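Local coordinates for protein geranyltranstransferase (Staphylococcus aureus, PDB 1RTR) that probably catalyses the head-to-tail condensation of isopentenyl diphosphate with allylic diphosphates to make farnesyl diphosphate, a precursor of isoprenoids, at residues A[4-14]-A[44-55]; A[163-174]-A[243-251]. All coordinates share one frame; numbering follows the deposited sequence.

Interaction 1: A[4-14]-A[44-55]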
loop_
_atom_site.group_PDB
_atom_site.type_symbol
_atom_site.label_atom_id
_atom_site.label_comp_id
_atom_site.label_asym_id
_atom_site.label_seq_id
_atom_site.Cartn_x
_atom_site.Cartn_y
_atom_site.Cartn_z
ATOM N N LEU A 4 2.578 -27.508 -16.967
ATOM C CA LEU A 4 3.147 -26.933 -15.748
ATOM C C LEU A 4 2.516 -27.560 -14.508
ATOM O O LEU A 4 1.455 -27.108 -14.050
ATOM C CB LEU A 4 2.975 -25.406 -15.702
ATOM C CG LEU A 4 3.194 -24.532 -16.938
ATOM C CD1 LEU A 4 2.703 -23.127 -16.658
ATOM C CD2 LEU A 4 4.653 -24.514 -17.360
ATOM N N PRO A 5 3.159 -28.601 -13.970
ATOM C CA PRO A 5 2.709 -29.219 -12.719
ATOM C C PRO A 5 2.529 -28.143 -11.653
ATOM O O PRO A 5 3.362 -27.236 -11.555
ATOM C CB PRO A 5 3.866 -30.154 -12.351
ATOM C CG PRO A 5 4.515 -30.488 -13.655
ATOM C CD PRO A 5 4.359 -29.270 -14.514
ATOM N N MET A 6 1.442 -28.235 -10.892
ATOM C CA MET A 6 1.132 -27.248 -9.865
ATOM C C MET A 6 2.257 -27.134 -8.841
ATOM O O MET A 6 2.675 -26.022 -8.506
ATOM C CB MET A 6 -0.200 -27.572 -9.177
ATOM C CG MET A 6 -0.594 -26.584 -8.087
ATOM S SD MET A 6 -2.132 -25.715 -8.442
ATOM C CE MET A 6 -2.693 -25.335 -6.727
ATOM N N ASN A 7 2.750 -28.274 -8.359
ATOM C CA ASN A 7 3.815 -28.275 -7.354
ATOM C C ASN A 7 5.132 -27.666 -7.844
ATOM O O ASN A 7 5.930 -27.187 -7.038
ATOM C CB ASN A 7 4.059 -29.680 -6.811
ATOM C CG ASN A 7 4.219 -30.690 -7.907
ATOM O OD1 ASN A 7 3.238 -31.270 -8.367
ATOM N ND2 ASN A 7 5.454 -30.894 -8.358
ATOM N N LYS A 8 5.358 -27.680 -9.157
ATOM C CA LYS A 8 6.556 -27.058 -9.715
ATOM C C LYS A 8 6.448 -25.534 -9.808
ATOM O O LYS A 8 7.470 -24.839 -9.743
ATOM C CB LYS A 8 6.933 -27.674 -11.065
ATOM C CG LYS A 8 7.886 -28.865 -10.943
ATOM C CD LYS A 8 9.343 -28.420 -10.936
ATOM C CE LYS A 8 10.219 -29.383 -11.737
ATOM N NZ LYS A 8 10.734 -30.490 -10.881
ATOM N N LEU A 9 5.226 -25.018 -9.958
ATOM C CA LEU A 9 4.989 -23.580 -9.873
ATOM C C LEU A 9 5.084 -23.082 -8.426
ATOM O O LEU A 9 5.766 -22.094 -8.154
ATOM C CB LEU A 9 3.645 -23.205 -10.487
ATOM C CG LEU A 9 3.660 -22.865 -11.974
ATOM C CD1 LEU A 9 2.250 -22.874 -12.488
ATOM C CD2 LEU A 9 4.300 -21.524 -12.238
ATOM N N ILE A 10 4.411 -23.779 -7.511
ATOM C CA ILE A 10 4.510 -23.510 -6.076
ATOM C C ILE A 10 5.969 -23.402 -5.634
ATOM O O ILE A 10 6.322 -22.508 -4.866
ATOM C CB ILE A 10 3.777 -24.611 -5.258
ATOM C CG1 ILE A 10 2.270 -24.580 -5.533
ATOM C CG2 ILE A 10 4.053 -24.465 -3.760
ATOM C CD1 ILE A 10 1.449 -25.600 -4.733
ATOM N N ASP A 11 6.804 -24.315 -6.131
ATOM C CA ASP A 11 8.230 -24.351 -5.808
ATOM C C ASP A 11 8.942 -23.106 -6.295
ATOM O O ASP A 11 9.703 -22.492 -5.546
ATOM C CB ASP A 11 8.895 -25.583 -6.425
ATOM C CG ASP A 11 8.627 -26.848 -5.637
ATOM O OD1 ASP A 11 8.878 -27.942 -6.192
ATOM O OD2 ASP A 11 8.159 -26.849 -4.468
ATOM N N GLU A 12 8.689 -22.739 -7.547
ATOM C CA GLU A 12 9.293 -21.552 -8.129
ATOM C C GLU A 12 8.877 -20.288 -7.380
ATOM O O GLU A 12 9.719 -19.431 -7.096
ATOM C CB GLU A 12 8.965 -21.434 -9.611
ATOM C CG GLU A 12 9.881 -20.465 -10.328
ATOM C CD GLU A 12 9.574 -20.348 -11.799
ATOM O OE1 GLU A 12 8.742 -21.131 -12.312
ATOM O OE2 GLU A 12 10.179 -19.472 -12.447
ATOM N N VAL A 13 7.589 -20.194 -7.051
ATOM C CA VAL A 13 7.065 -19.091 -6.256
ATOM C C VAL A 13 7.794 -19.038 -4.914
ATOM O O VAL A 13 8.281 -17.979 -4.508
ATOM C CB VAL A 13 5.505 -19.167 -6.092
ATOM C CG1 VAL A 13 5.007 -18.304 -4.941
ATOM C CG2 VAL A 13 4.815 -18.743 -7.374
ATOM N N ASN A 14 7.901 -20.180 -4.245
ATOM C CA ASN A 14 8.600 -20.235 -2.964
ATOM C C ASN A 14 10.069 -19.780 -3.034
ATOM O O ASN A 14 10.524 -19.045 -2.154
ATOM C CB ASN A 14 8.475 -21.618 -2.326
ATOM C CG ASN A 14 7.062 -21.912 -1.807
ATOM O OD1 ASN A 14 6.688 -23.075 -1.633
ATOM N ND2 ASN A 14 6.282 -20.861 -1.548
ATOM N N ARG A 44 -0.395 -21.078 -2.008
ATOM C CA ARG A 44 0.009 -20.100 -3.041
ATOM C C ARG A 44 -0.925 -20.018 -4.251
ATOM O O ARG A 44 -0.464 -19.781 -5.372
ATOM C CB ARG A 44 1.462 -20.330 -3.513
ATOM C CG ARG A 44 2.477 -20.503 -2.421
ATOM C CD ARG A 44 2.788 -19.258 -1.649
ATOM N NE ARG A 44 3.989 -19.437 -0.851
ATOM C CZ ARG A 44 4.300 -18.727 0.221
ATOM N NH1 ARG A 44 5.428 -18.980 0.872
ATOM N NH2 ARG A 44 3.502 -17.758 0.643
ATOM N N ILE A 45 -2.228 -20.202 -4.036
ATOM C CA ILE A 45 -3.176 -20.282 -5.157
ATOM C C ILE A 45 -3.278 -18.997 -5.945
ATOM O O ILE A 45 -3.451 -19.043 -7.160
ATOM C CB ILE A 45 -4.589 -20.746 -4.723
ATOM C CG1 ILE A 45 -5.021 -20.049 -3.442
ATOM C CG2 ILE A 45 -4.655 -22.266 -4.574
ATOM C CD1 ILE A 45 -6.047 -18.961 -3.692
ATOM N N ARG A 46 -3.158 -17.856 -5.259
ATOM C CA ARG A 46 -3.300 -16.553 -5.922
ATOM C C ARG A 46 -2.226 -16.338 -6.985
ATOM O O ARG A 46 -2.579 -16.133 -8.152
ATOM C CB ARG A 46 -3.347 -15.392 -4.929
ATOM C CG ARG A 46 -4.632 -15.306 -4.154
ATOM C CD ARG A 46 -4.486 -14.551 -2.866
ATOM N NE ARG A 46 -5.666 -14.656 -2.024
ATOM C CZ ARG A 46 -5.920 -15.659 -1.188
ATOM N NH1 ARG A 46 -7.031 -15.644 -0.465
ATOM N NH2 ARG A 46 -5.077 -16.671 -1.065
ATOM N N PRO A 47 -0.937 -16.397 -6.607
ATOM C CA PRO A 47 0.150 -16.338 -7.591
ATOM C C PRO A 47 0.010 -17.411 -8.645
ATOM O O PRO A 47 0.157 -17.114 -9.830
ATOM C CB PRO A 47 1.428 -16.578 -6.756
ATOM C CG PRO A 47 0.986 -17.015 -5.419
ATOM C CD PRO A 47 -0.407 -16.479 -5.236
ATOM N N VAL A 48 -0.290 -18.635 -8.222
ATOM C CA VAL A 48 -0.370 -19.754 -9.154
ATOM C C VAL A 48 -1.485 -19.545 -10.169
ATOM O O VAL A 48 -1.282 -19.753 -11.375
ATOM C CB VAL A 48 -0.495 -21.091 -8.415
ATOM C CG1 VAL A 48 -1.146 -22.135 -9.297
ATOM C CG2 VAL A 48 0.901 -21.574 -7.975
ATOM N N LEU A 49 -2.647 -19.110 -9.682
ATOM C CA LEU A 49 -3.763 -18.723 -10.541
ATOM C C LEU A 49 -3.317 -17.757 -11.616
ATOM O O LEU A 49 -3.612 -17.975 -12.789
ATOM C CB LEU A 49 -4.901 -18.108 -9.724
ATOM C CG LEU A 49 -6.218 -17.816 -10.449
ATOM C CD1 LEU A 49 -6.710 -19.038 -11.232
ATOM C CD2 LEU A 49 -7.272 -17.374 -9.452
ATOM N N LEU A 50 -2.597 -16.704 -11.225
ATOM C CA LEU A 50 -2.164 -15.673 -12.175
ATOM C C LEU A 50 -1.230 -16.269 -13.236
ATOM O O LEU A 50 -1.429 -16.080 -14.445
ATOM C CB LEU A 50 -1.541 -14.485 -11.425
ATOM C CG LEU A 50 -0.606 -13.372 -11.942
ATOM C CD1 LEU A 50 -0.624 -13.082 -13.424
ATOM C CD2 LEU A 50 -0.871 -12.092 -11.170
ATOM N N LEU A 51 -0.226 -17.005 -12.766
ATOM C CA LEU A 51 0.693 -17.740 -13.632
ATOM C C LEU A 51 -0.035 -18.673 -14.608
ATOM O O LEU A 51 0.170 -18.583 -15.830
ATOM C CB LEU A 51 1.703 -18.513 -12.770
ATOM C CG LEU A 51 3.027 -17.840 -12.336
ATOM C CD1 LEU A 51 3.147 -16.324 -12.653
ATOM C CD2 LEU A 51 3.322 -18.125 -10.870
ATOM N N LEU A 52 -0.906 -19.544 -14.090
ATOM C CA LEU A 52 -1.650 -20.485 -14.952
ATOM C C LEU A 52 -2.586 -19.793 -15.947
ATOM O O LEU A 52 -2.707 -20.242 -17.097
ATOM C CB LEU A 52 -2.389 -21.548 -14.126
ATOM C CG LEU A 52 -1.465 -22.553 -13.401
ATOM C CD1 LEU A 52 -2.179 -23.335 -12.334
ATOM C CD2 LEU A 52 -0.783 -23.499 -14.374
ATOM N N THR A 53 -3.224 -18.697 -15.537
ATOM C CA THR A 53 -4.059 -17.916 -16.456
ATOM C C THR A 53 -3.281 -17.397 -17.678
ATOM O O THR A 53 -3.784 -17.443 -18.810
ATOM C CB THR A 53 -4.762 -16.737 -15.713
ATOM O OG1 THR A 53 -5.564 -17.242 -14.641
ATOM C CG2 THR A 53 -5.761 -16.035 -16.617
ATOM N N LEU A 54 -2.074 -16.885 -17.451
ATOM C CA LEU A 54 -1.207 -16.458 -18.560
ATOM C C LEU A 54 -0.878 -17.619 -19.512
ATOM O O LEU A 54 -0.872 -17.450 -20.739
ATOM C CB LEU A 54 0.103 -15.876 -18.035
ATOM C CG LEU A 54 0.116 -14.448 -17.512
ATOM C CD1 LEU A 54 1.468 -14.164 -16.871
ATOM C CD2 LEU A 54 -0.218 -13.430 -18.629
ATOM N N ASP A 55 -0.598 -18.789 -18.939
ATOM C CA ASP A 55 -0.287 -19.967 -19.737
ATOM C C ASP A 55 -1.467 -20.410 -20.612
ATOM O O ASP A 55 -1.272 -20.745 -21.780
ATOM C CB ASP A 55 0.202 -21.120 -18.856
ATOM C CG ASP A 55 0.811 -22.241 -19.674
ATOM O OD1 ASP A 55 0.214 -23.340 -19.738
ATOM O OD2 ASP A 55 1.874 -22.099 -20.318
#
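Leu-9 meets the helix of 45-55 with both of its methyl branches, and it makes the shortest apolar approach of the contact. Its CD1 comes within 3.6 Å of Leu-52 CD2, while its CD2 turns to Leu-51 and lies 3.8 Å from that residue's CD2. The leucine thus straddles two consecutive side chains of the facing helix. One turn further on, Val-13 continues the row: CG2 packs against both Leu-51 CD2 and Pro-47 CB, and CG1 rests against the aliphatic part of Arg-44, 4.1 Å from its CD. Val-48 completes the apolar middle. With CG1 anti to the backbone N (chi1 156°), its two methyls part company, CG1 going to the sulfur of Met-6 and CG2 lying 4.1 Å from both Leu-9 CB and Ile-10 CG1.

The side of Met-6, Ile-10 and Ile-45, all partly exposed, is looser. Met-6 reaches in by a bend at chi2 (118°), which brings SD to 3.8 Å from Val-48 CG1 and leaves CE at a longer 4.2 Å from Ile-45 CG2.

The two ends are polar. At one, Leu-4 CD1 lies 3.7 Å from Asp-55 CG. The OD1 of this buried carboxylate accepts a hydrogen bond from Thr-2 N. At the other, buried Arg-44 uses NH2 for a salt bridge with Glu-72 and NH1 for a hydrogen bond to Leu-38 O. The segments adhere mainly by side-chain packing.

The helix axes pass 9.9 Å apart at 115°, so the N-terminal helix runs across its partner rather than along it. Tyr-61 covers Leu-4, Leu-9 and Leu-51 from a loop. Such packing of an N-terminal helix across a buried one belongs to the all-helical isoprenoid synthase fold of the polyprenyl synthetase family.

Interaction 2: A[163-174]-A[243-251]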
loop_
_atom_site.group_PDB
_atom_site.type_symbol
_atom_site.label_atom_id
_atom_site.label_comp_id
_atom_site.label_asym_id
_atom_site.label_seq_id
_atom_site.Cartn_x
_atom_site.Cartn_y
_atom_site.Cartn_z
ATOM N N GLN A 163 -22.766 -11.061 14.798
ATOM C CA GLN A 163 -24.110 -10.624 14.420
ATOM C C GLN A 163 -24.675 -11.625 13.425
ATOM O O GLN A 163 -23.911 -12.282 12.712
ATOM C CB GLN A 163 -24.103 -9.226 13.785
ATOM C CG GLN A 163 -23.366 -8.151 14.571
ATOM C CD GLN A 163 -24.140 -7.679 15.786
ATOM O OE1 GLN A 163 -24.732 -6.594 15.767
ATOM N NE2 GLN A 163 -24.139 -8.486 16.848
ATOM N N PRO A 164 -26.002 -11.762 13.387
ATOM C CA PRO A 164 -26.651 -12.622 12.394
ATOM C C PRO A 164 -26.981 -11.809 11.146
ATOM O O PRO A 164 -28.049 -11.202 11.049
ATOM C CB PRO A 164 -27.922 -13.102 13.116
ATOM C CG PRO A 164 -28.041 -12.221 14.358
ATOM C CD PRO A 164 -26.992 -11.137 14.283
ATOM N N ILE A 165 -26.045 -11.793 10.205
ATOM C CA ILE A 165 -26.197 -11.035 8.972
ATOM C C ILE A 165 -26.873 -11.909 7.929
ATOM O O ILE A 165 -26.765 -13.130 7.995
ATOM C CB ILE A 165 -24.816 -10.539 8.488
ATOM C CG1 ILE A 165 -23.784 -11.676 8.514
ATOM C CG2 ILE A 165 -24.331 -9.393 9.372
ATOM C CD1 ILE A 165 -22.662 -11.522 7.514
ATOM N N ASP A 166 -27.567 -11.286 6.980
ATOM C CA ASP A 166 -28.191 -12.008 5.873
ATOM C C ASP A 166 -27.203 -12.434 4.763
ATOM O O ASP A 166 -26.011 -12.127 4.818
ATOM C CB ASP A 166 -29.385 -11.222 5.306
ATOM C CG ASP A 166 -28.996 -9.876 4.714
ATOM O OD1 ASP A 166 -27.909 -9.751 4.125
ATOM O OD2 ASP A 166 -29.747 -8.879 4.757
ATOM N N LEU A 167 -27.710 -13.137 3.755
ATOM C CA LEU A 167 -26.864 -13.724 2.722
ATOM C C LEU A 167 -26.250 -12.713 1.746
ATOM O O LEU A 167 -25.163 -12.958 1.221
ATOM C CB LEU A 167 -27.625 -14.822 1.957
ATOM C CG LEU A 167 -26.834 -15.691 0.973
ATOM C CD1 LEU A 167 -25.818 -16.560 1.710
ATOM C CD2 LEU A 167 -27.760 -16.539 0.126
ATOM N N GLU A 168 -26.929 -11.595 1.485
ATOM C CA GLU A 168 -26.328 -10.581 0.618
ATOM C C GLU A 168 -25.109 -9.935 1.281
ATOM O O GLU A 168 -24.131 -9.644 0.608
ATOM C CB GLU A 168 -27.318 -9.515 0.121
ATOM C CG GLU A 168 -28.668 -9.517 0.790
ATOM C CD GLU A 168 -29.762 -8.948 -0.098
ATOM O OE1 GLU A 168 -29.942 -7.702 -0.088
ATOM O OE2 GLU A 168 -30.448 -9.744 -0.789
ATOM N N THR A 169 -25.181 -9.742 2.596
ATOM C CA THR A 169 -24.069 -9.238 3.389
ATOM C C THR A 169 -22.890 -10.218 3.400
ATOM O O THR A 169 -21.755 -9.829 3.107
ATOM C CB THR A 169 -24.542 -8.907 4.836
ATOM O OG1 THR A 169 -25.565 -7.908 4.778
ATOM C CG2 THR A 169 -23.421 -8.224 5.662
ATOM N N LEU A 170 -23.176 -11.473 3.750
ATOM C CA LEU A 170 -22.196 -12.561 3.718
ATOM C C LEU A 170 -21.460 -12.655 2.372
ATOM O O LEU A 170 -20.240 -12.827 2.326
ATOM C CB LEU A 170 -22.883 -13.892 4.012
ATOM C CG LEU A 170 -22.171 -14.995 4.801
ATOM C CD1 LEU A 170 -21.925 -16.173 3.906
ATOM C CD2 LEU A 170 -20.866 -14.552 5.476
ATOM N N GLU A 171 -22.210 -12.536 1.284
ATOM C CA GLU A 171 -21.627 -12.619 -0.040
ATOM C C GLU A 171 -20.818 -11.379 -0.388
ATOM O O GLU A 171 -19.767 -11.495 -1.028
ATOM C CB GLU A 171 -22.699 -12.869 -1.089
ATOM C CG GLU A 171 -23.190 -14.304 -1.094
ATOM C CD GLU A 171 -24.369 -14.484 -2.017
ATOM O OE1 GLU A 171 -25.265 -13.602 -2.029
ATOM O OE2 GLU A 171 -24.391 -15.499 -2.739
ATOM N N MET A 172 -21.313 -10.213 0.031
ATOM C CA MET A 172 -20.581 -8.960 -0.084
ATOM C C MET A 172 -19.210 -9.069 0.604
ATOM O O MET A 172 -18.197 -8.667 0.027
ATOM C CB MET A 172 -21.392 -7.786 0.484
ATOM C CG MET A 172 -20.777 -6.392 0.281
ATOM S SD MET A 172 -20.459 -5.994 -1.471
ATOM C CE MET A 172 -22.088 -5.297 -1.925
ATOM N N ILE A 173 -19.180 -9.640 1.809
ATOM C CA ILE A 173 -17.926 -9.801 2.536
ATOM C C ILE A 173 -16.942 -10.668 1.759
ATOM O O ILE A 173 -15.786 -10.287 1.609
ATOM C CB ILE A 173 -18.148 -10.370 3.955
ATOM C CG1 ILE A 173 -18.870 -9.361 4.840
ATOM C CG2 ILE A 173 -16.831 -10.784 4.601
ATOM C CD1 ILE A 173 -19.512 -9.990 6.062
ATOM N N HIS A 174 -17.388 -11.816 1.256
ATOM C CA HIS A 174 -16.470 -12.780 0.642
ATOM C C HIS A 174 -16.007 -12.346 -0.745
ATOM O O HIS A 174 -14.869 -12.598 -1.133
ATOM C CB HIS A 174 -17.077 -14.185 0.605
ATOM C CG HIS A 174 -17.208 -14.814 1.952
ATOM N ND1 HIS A 174 -18.336 -15.501 2.347
ATOM C CD2 HIS A 174 -16.357 -14.850 3.006
ATOM C CE1 HIS A 174 -18.173 -15.939 3.584
ATOM N NE2 HIS A 174 -16.981 -15.557 4.006
ATOM N N SER A 243 -21.475 -16.771 11.698
ATOM C CA SER A 243 -22.500 -16.732 10.665
ATOM C C SER A 243 -21.929 -17.110 9.286
ATOM O O SER A 243 -21.044 -16.423 8.763
ATOM C CB SER A 243 -23.166 -15.359 10.635
ATOM O OG SER A 243 -24.183 -15.319 9.649
ATOM N N THR A 244 -22.437 -18.204 8.705
ATOM C CA THR A 244 -21.777 -18.862 7.565
ATOM C C THR A 244 -22.754 -19.337 6.505
ATOM O O THR A 244 -23.961 -19.118 6.620
ATOM C CB THR A 244 -20.939 -20.091 8.025
ATOM O OG1 THR A 244 -21.820 -21.187 8.335
ATOM C CG2 THR A 244 -20.163 -19.821 9.339
ATOM N N TYR A 245 -22.223 -20.006 5.481
ATOM C CA TYR A 245 -23.053 -20.539 4.402
ATOM C C TYR A 245 -23.990 -21.643 4.872
ATOM O O TYR A 245 -25.153 -21.652 4.468
ATOM C CB TYR A 245 -22.219 -21.023 3.218
ATOM C CG TYR A 245 -21.881 -19.914 2.259
ATOM C CD1 TYR A 245 -20.610 -19.347 2.252
ATOM C CD2 TYR A 245 -22.835 -19.413 1.372
ATOM C CE1 TYR A 245 -20.292 -18.320 1.391
ATOM C CE2 TYR A 245 -22.525 -18.386 0.506
ATOM C CZ TYR A 245 -21.247 -17.842 0.526
ATOM O OH TYR A 245 -20.913 -16.812 -0.325
ATOM N N VAL A 246 -23.503 -22.548 5.724
ATOM C CA VAL A 246 -24.342 -23.640 6.205
ATOM C C VAL A 246 -25.323 -23.190 7.296
ATOM O O VAL A 246 -26.417 -23.759 7.418
ATOM C CB VAL A 246 -23.555 -24.966 6.580
ATOM C CG1 VAL A 246 -22.087 -24.891 6.211
ATOM C CG2 VAL A 246 -23.744 -25.366 8.044
ATOM N N SER A 247 -24.948 -22.169 8.068
ATOM C CA SER A 247 -25.812 -21.649 9.129
ATOM C C SER A 247 -26.962 -20.811 8.581
ATOM O O SER A 247 -27.952 -20.580 9.275
ATOM C CB SER A 247 -25.010 -20.847 10.154
ATOM O OG SER A 247 -24.984 -19.472 9.823
ATOM N N LEU A 248 -26.832 -20.344 7.348
ATOM C CA LEU A 248 -27.901 -19.583 6.721
ATOM C C LEU A 248 -28.758 -20.457 5.802
ATOM O O LEU A 248 -29.974 -20.282 5.727
ATOM C CB LEU A 248 -27.336 -18.399 5.939
ATOM C CG LEU A 248 -26.749 -17.233 6.743
ATOM C CD1 LEU A 248 -25.796 -16.411 5.874
ATOM C CD2 LEU A 248 -27.831 -16.341 7.325
ATOM N N LEU A 249 -28.122 -21.404 5.120
ATOM C CA LEU A 249 -28.748 -22.135 4.033
ATOM C C LEU A 249 -28.986 -23.584 4.425
ATOM O O LEU A 249 -29.705 -24.325 3.741
ATOM C CB LEU A 249 -27.839 -22.097 2.804
ATOM C CG LEU A 249 -28.080 -21.150 1.628
ATOM C CD1 LEU A 249 -28.961 -19.956 1.962
ATOM C CD2 LEU A 249 -26.738 -20.693 1.090
ATOM N N GLY A 250 -28.370 -23.973 5.533
ATOM C CA GLY A 250 -28.259 -25.366 5.902
ATOM C C GLY A 250 -27.253 -26.024 4.979
ATOM O O GLY A 250 -26.826 -25.431 3.972
ATOM N N LYS A 251 -26.895 -27.256 5.319
ATOM C CA LYS A 251 -25.916 -28.033 4.587
ATOM C C LYS A 251 -26.231 -28.199 3.101
ATOM O O LYS A 251 -25.360 -27.996 2.256
ATOM C CB LYS A 251 -25.785 -29.391 5.253
ATOM C CG LYS A 251 -24.397 -29.958 5.220
ATOM C CD LYS A 251 -24.444 -31.458 5.347
ATOM C CE LYS A 251 -24.709 -32.113 4.004
ATOM N NZ LYS A 251 -25.379 -33.433 4.190
HETATM O O HOH W 1 -22.273 -17.084 -3.121
#
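A knob-into-hole contact joins the beginnings of two helices of the isoprenoid synthase fold: Tyr-245, in the first turn of 245-251, fits among Leu-167, Leu-170, Glu-171 and His-174. Leu-170 makes a CH-pi contact, its CD1 standing over the centre of one face, 3.7 Å from the ring centroid and 12° off the normal. The Leu-167 side chain crosses the tyrosine at about a right angle, with CD1 4.0 Å from CE2. The His-174 ring lies rim to rim with the tyrosine, the planes 23° apart and neither over the other's face.

Leu-248 extends the apolar patch, CD1 reaching Leu-170 CG while CD2 approaches Ile-165 O to 3.4 Å. Both helices are capped at their starts. Asp-166 OD1 accepts from Thr-169 N, and Thr-244 with Ser-247 forms a capping box in which each backbone N donates to the other's hydroxyl. Tyr-245 N is hydrogen-bonded to Asp-219 OD1 of helix 197-227.

Glu-171, with CG anti to the carbonyl carbon (chi1 -76°) and extended beyond it, carries its carboxylate out to a water. This water donates to Glu-171 OE2 at 2.7 Å and lies 3.1 Å from Tyr-245 OH.

The two contacts illustrate how one all-helical fold packs differently in its interior and at its surface. Interaction 1 is largely buried; interaction 2 lies further out, on the opposite side of the chain's centre, and their own centres are 31 Å apart. They share no helix: 6-18 and 45-56 serve the first, 167-177 and 245-270 the second. Both pair helices at steep angles, held mainly by side-chain packing. The first relies on aliphatic branches, with charge confined to its ends, whereas the second adds an aromatic ring and a bridging water, and its helix starts carry side-chain caps. The second subunit reaches only interaction 2's segments, its Val-25 packing on Met-172, away from segment 243-251.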